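Local coordinates for toll-like receptor 13 (PDB 4Z0C), which recognises bacterial 23S rRNA as an innate immune receptor and signals through MYD88 and TRAF6 to activate NF-kappa-B and inflammatory cytokine secretion, at residues Thr182-Glu187 / Leu199-Leu204. Residues are numbered along the deposited sequence; the frame is centred on the assembly and turned at random.
With NAG (2-acetamido-2-deoxy-beta-D-glucopyranose), chain F; NAG (2-acetamido-2-deoxy-beta-D-glucopyranose), chain N.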
ATOM      1  N   THR A 182      24.822 -21.586  36.397  1.00 39.26           N
ATOM      2  CA  THR A 182      23.411 -21.973  36.418  1.00 39.48           C
ATOM      3  C   THR A 182      22.906 -22.413  35.045  1.00 40.85           C
ATOM      4  O   THR A 182      22.070 -23.319  34.941  1.00 39.22           O
ATOM      5  CB  THR A 182      22.519 -20.823  36.915  1.00 39.21           C
ATOM      6  OG1 THR A 182      22.708 -19.674  36.078  1.00 40.90           O
ATOM      7  CG2 THR A 182      22.869 -20.447  38.327  1.00 37.91           C
ATOM      8  N   HIS A 183      23.427 -21.780  33.996  1.00 44.71           N
ATOM      9  CA  HIS A 183      23.008 -22.066  32.624  1.00 40.22           C
ATOM     10  C   HIS A 183      24.189 -22.432  31.742  1.00 34.48           C
ATOM     11  O   HIS A 183      25.191 -21.703  31.682  1.00 27.45           O
ATOM     12  CB  HIS A 183      22.311 -20.854  31.997  1.00 36.17           C
ATOM     13  CG  HIS A 183      21.008 -20.500  32.640  1.00 37.91           C
ATOM     14  ND1 HIS A 183      20.903 -20.134  33.966  1.00 35.13           N
ATOM     15  CD2 HIS A 183      19.754 -20.447  32.134  1.00 32.40           C
ATOM     16  CE1 HIS A 183      19.639 -19.883  34.252  1.00 31.50           C
ATOM     17  NE2 HIS A 183      18.922 -20.060  33.158  1.00 38.47           N
ATOM     18  N   LEU A 184      24.041 -23.527  31.009  1.00 24.15           N
ATOM     19  CA  LEU A 184      25.089 -23.961  30.109  1.00 29.00           C
ATOM     20  C   LEU A 184      24.460 -24.492  28.824  1.00 29.92           C
ATOM     21  O   LEU A 184      23.491 -25.240  28.864  1.00 27.84           O
ATOM     22  CB  LEU A 184      25.930 -25.046  30.784  1.00 28.19           C
ATOM     23  CG  LEU A 184      27.043 -25.718  29.984  1.00 35.84           C
ATOM     24  CD1 LEU A 184      28.145 -24.725  29.641  1.00 39.17           C
ATOM     25  CD2 LEU A 184      27.586 -26.913  30.757  1.00 36.03           C
ATOM     26  N   SER A 185      25.005 -24.104  27.680  1.00 27.93           N
ATOM     27  CA  SER A 185      24.442 -24.557  26.429  1.00 31.21           C
ATOM     28  C   SER A 185      25.471 -25.077  25.439  1.00 33.83           C
ATOM     29  O   SER A 185      26.446 -24.393  25.140  1.00 41.44           O
ATOM     30  CB  SER A 185      23.614 -23.439  25.783  1.00 30.09           C
ATOM     31  OG  SER A 185      23.144 -23.860  24.516  1.00 33.40           O
ATOM     32  N   PHE A 186      25.239 -26.287  24.929  1.00 27.24           N
ATOM     33  CA  PHE A 186      26.035 -26.851  23.831  1.00 33.89           C
ATOM     34  C   PHE A 186      25.220 -26.962  22.531  1.00 39.27           C
ATOM     35  O   PHE A 186      25.552 -27.762  21.651  1.00 40.90           O
ATOM     36  CB  PHE A 186      26.547 -28.251  24.192  1.00 36.28           C
ATOM     37  CG  PHE A 186      27.505 -28.267  25.333  1.00 36.93           C
ATOM     38  CD1 PHE A 186      28.854 -27.994  25.129  1.00 41.29           C
ATOM     39  CD2 PHE A 186      27.060 -28.547  26.614  1.00 33.53           C
ATOM     40  CE1 PHE A 186      29.749 -27.994  26.190  1.00 32.84           C
ATOM     41  CE2 PHE A 186      27.946 -28.544  27.677  1.00 36.79           C
ATOM     42  CZ  PHE A 186      29.293 -28.265  27.461  1.00 34.20           C
ATOM     43  N   GLU A 187      24.145 -26.190  22.424  1.00 35.05           N
ATOM     44  CA  GLU A 187      23.270 -26.275  21.261  1.00 39.53           C
ATOM     45  C   GLU A 187      24.047 -26.107  19.955  1.00 35.11           C
ATOM     46  O   GLU A 187      24.879 -25.221  19.822  1.00 37.53           O
ATOM     47  CB  GLU A 187      22.160 -25.218  21.347  1.00 42.37           C
ATOM     48  CG  GLU A 187      21.279 -25.142  20.117  1.00 42.05           C
ATOM     49  CD  GLU A 187      20.382 -23.914  20.106  1.00 48.44           C
ATOM     50  OE1 GLU A 187      20.008 -23.449  21.207  1.00 51.94           O
ATOM     51  OE2 GLU A 187      20.037 -23.427  18.999  1.00 44.40           O
ATOM     52  N   LEU A 199      33.256 -33.086  35.494  1.00 48.51           N
ATOM     53  CA  LEU A 199      32.829 -31.694  35.527  1.00 40.26           C
ATOM     54  C   LEU A 199      31.758 -31.483  36.592  1.00 39.05           C
ATOM     55  O   LEU A 199      30.631 -31.904  36.433  1.00 42.38           O
ATOM     56  CB  LEU A 199      32.324 -31.260  34.150  1.00 33.09           C
ATOM     57  CG  LEU A 199      31.882 -29.798  34.081  1.00 41.65           C
ATOM     58  CD1 LEU A 199      33.047 -28.884  34.433  1.00 46.95           C
ATOM     59  CD2 LEU A 199      31.306 -29.449  32.708  1.00 42.43           C
ATOM     60  N   SER A 200      32.116 -30.875  37.712  1.00 46.50           N
ATOM     61  CA  SER A 200      31.128 -30.674  38.766  1.00 52.99           C
ATOM     62  C   SER A 200      30.408 -29.341  38.634  1.00 50.45           C
ATOM     63  O   SER A 200      31.021 -28.277  38.744  1.00 45.61           O
ATOM     64  CB  SER A 200      31.775 -30.786  40.140  1.00 64.87           C
ATOM     65  OG  SER A 200      31.803 -32.135  40.569  1.00 77.19           O
ATOM     66  N   LEU A 201      29.098 -29.408  38.417  1.00 46.00           N
ATOM     67  CA  LEU A 201      28.280 -28.213  38.246  1.00 41.57           C
ATOM     68  C   LEU A 201      27.142 -28.218  39.248  1.00 44.08           C
ATOM     69  O   LEU A 201      25.981 -28.411  38.876  1.00 42.49           O
ATOM     70  CB  LEU A 201      27.737 -28.157  36.821  1.00 36.07           C
ATOM     71  CG  LEU A 201      28.853 -28.216  35.782  1.00 32.99           C
ATOM     72  CD1 LEU A 201      28.296 -28.248  34.391  1.00 32.21           C
ATOM     73  CD2 LEU A 201      29.742 -27.013  35.965  1.00 36.70           C
ATOM     74  N   PRO A 202      27.473 -27.977  40.526  1.00 47.37           N
ATOM     75  CA  PRO A 202      26.542 -28.149  41.646  1.00 50.83           C
ATOM     76  C   PRO A 202      25.318 -27.243  41.564  1.00 52.59           C
ATOM     77  O   PRO A 202      24.266 -27.606  42.098  1.00 52.98           O
ATOM     78  CB  PRO A 202      27.386 -27.755  42.865  1.00 46.42           C
ATOM     79  CG  PRO A 202      28.451 -26.845  42.312  1.00 47.03           C
ATOM     80  CD  PRO A 202      28.759 -27.394  40.957  1.00 47.41           C
ATOM     81  N   ASN A 203      25.439 -26.111  40.874  1.00 53.79           N
ATOM     82  CA  ASN A 203      24.335 -25.156  40.795  1.00 48.81           C
ATOM     83  C   ASN A 203      23.653 -25.032  39.425  1.00 44.21           C
ATOM     84  O   ASN A 203      22.847 -24.126  39.214  1.00 38.30           O
ATOM     85  CB  ASN A 203      24.771 -23.793  41.321  1.00 52.10           C
ATOM     86  CG  ASN A 203      25.020 -23.817  42.810  1.00 74.27           C
ATOM     87  OD1 ASN A 203      24.263 -24.436  43.565  1.00 76.73           O
ATOM     88  ND2 ASN A 203      26.092 -23.162  43.245  1.00 82.08           N
ATOM     89  N   LEU A 204      23.965 -25.953  38.515  1.00 42.69           N
ATOM     90  CA  LEU A 204      23.405 -25.918  37.167  1.00 40.78           C
ATOM     91  C   LEU A 204      21.907 -26.245  37.163  1.00 38.59           C
ATOM     92  O   LEU A 204      21.483 -27.299  37.655  1.00 35.42           O
ATOM     93  CB  LEU A 204      24.172 -26.874  36.240  1.00 30.87           C
ATOM     94  CG  LEU A 204      24.015 -26.475  34.772  1.00 28.49           C
ATOM     95  CD1 LEU A 204      24.735 -25.176  34.538  1.00 20.29           C
ATOM     96  CD2 LEU A 204      24.567 -27.522  33.836  1.00 29.34           C
TER
HETATM   97  C1  NAG F   1      15.543 -26.230  23.377  1.00 36.10           C
HETATM   98  C2  NAG F   1      14.419 -25.255  23.697  1.00 30.01           C
HETATM   99  C3  NAG F   1      13.745 -24.728  22.429  1.00 29.17           C
HETATM  100  C4  NAG F   1      14.802 -24.247  21.450  1.00 36.47           C
HETATM  101  C5  NAG F   1      15.691 -25.454  21.173  1.00 41.21           C
HETATM  102  C6  NAG F   1      16.675 -25.262  20.033  1.00 45.67           C
HETATM  103  C7  NAG F   1      13.136 -25.385  25.694  1.00 30.47           C
HETATM  104  C8  NAG F   1      12.048 -26.028  26.501  1.00 19.83           C
HETATM  105  N2  NAG F   1      13.450 -25.934  24.531  1.00 30.96           N
HETATM  106  O3  NAG F   1      12.835 -23.700  22.736  1.00 24.55           O
HETATM  107  O4  NAG F   1      14.195 -23.723  20.295  1.00 43.41           O
HETATM  108  O5  NAG F   1      16.384 -25.691  22.374  1.00 38.76           O
HETATM  109  O6  NAG F   1      17.175 -23.950  20.140  1.00 56.93           O
HETATM  110  O7  NAG F   1      13.716 -24.375  26.081  1.00 31.99           O
HETATM  111  C1  NAG N 906      15.656 -22.659  32.451  1.00 39.87           C
HETATM  112  C2  NAG N 906      15.030 -21.735  31.396  1.00 50.26           C
HETATM  113  C3  NAG N 906      13.704 -21.161  31.860  1.00 50.23           C
HETATM  114  C4  NAG N 906      12.760 -22.275  32.276  1.00 46.23           C
HETATM  115  C5  NAG N 906      13.436 -23.110  33.352  1.00 46.52           C
HETATM  116  C6  NAG N 906      12.483 -24.242  33.745  1.00 42.71           C
HETATM  117  C7  NAG N 906      16.563 -20.560  29.941  1.00 49.70           C
HETATM  118  C8  NAG N 906      17.138 -19.219  29.577  1.00 42.12           C
HETATM  119  N2  NAG N 906      15.893 -20.616  31.083  1.00 53.92           N
HETATM  120  O3  NAG N 906      13.162 -20.387  30.822  1.00 47.25           O
HETATM  121  O4  NAG N 906      11.549 -21.756  32.790  1.00 45.58           O
HETATM  122  O5  NAG N 906      14.699 -23.614  32.911  1.00 45.45           O
HETATM  123  O6  NAG N 906      13.018 -24.970  34.823  1.00 38.96           O
HETATM  124  O7  NAG N 906      16.715 -21.548  29.220  1.00 51.45           O
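L204 packs along the backbone at T182 and against L184, joining the concave-face strand 183-185 of one leucine-rich repeat to the chain leading into the next. With CG anti to its backbone N (chi1 -157°), L204 brings CD1 to 3.3 Å from T182 O, while the same methyl lies 3.9 Å from L184 CB. Beside it, L184 CD2 meets L201 CD1 at 3.9 Å, the two side chains crossing nearly at right angles. This leucine cluster is the tight, buried part; L184 also touches L161 and L207 of the neighbouring strands. A bond from L204 N to L201 O closes a type I turn. The looser, solvent side lies at exposed N203, whose backbone O receives a CA-H contact from T182 CA at 3.6 Å; its side-chain ND2 bonds to V179 O. H183 ND1 lies 2.8 Å from T182 OG1, in the ring plane, and OG1 also bonds to E159 O; the CD2-NE2 edge approaches the N-acetyl group of NAG (chain N). Packing and a CA-H...O contact thus join the segments without a conventional hydrogen bond, and T182 O, pressed by the L204 methyl, bonds to T205 OG1, consistent with backbone polar groups pairing along the leucine-rich-repeat solenoid.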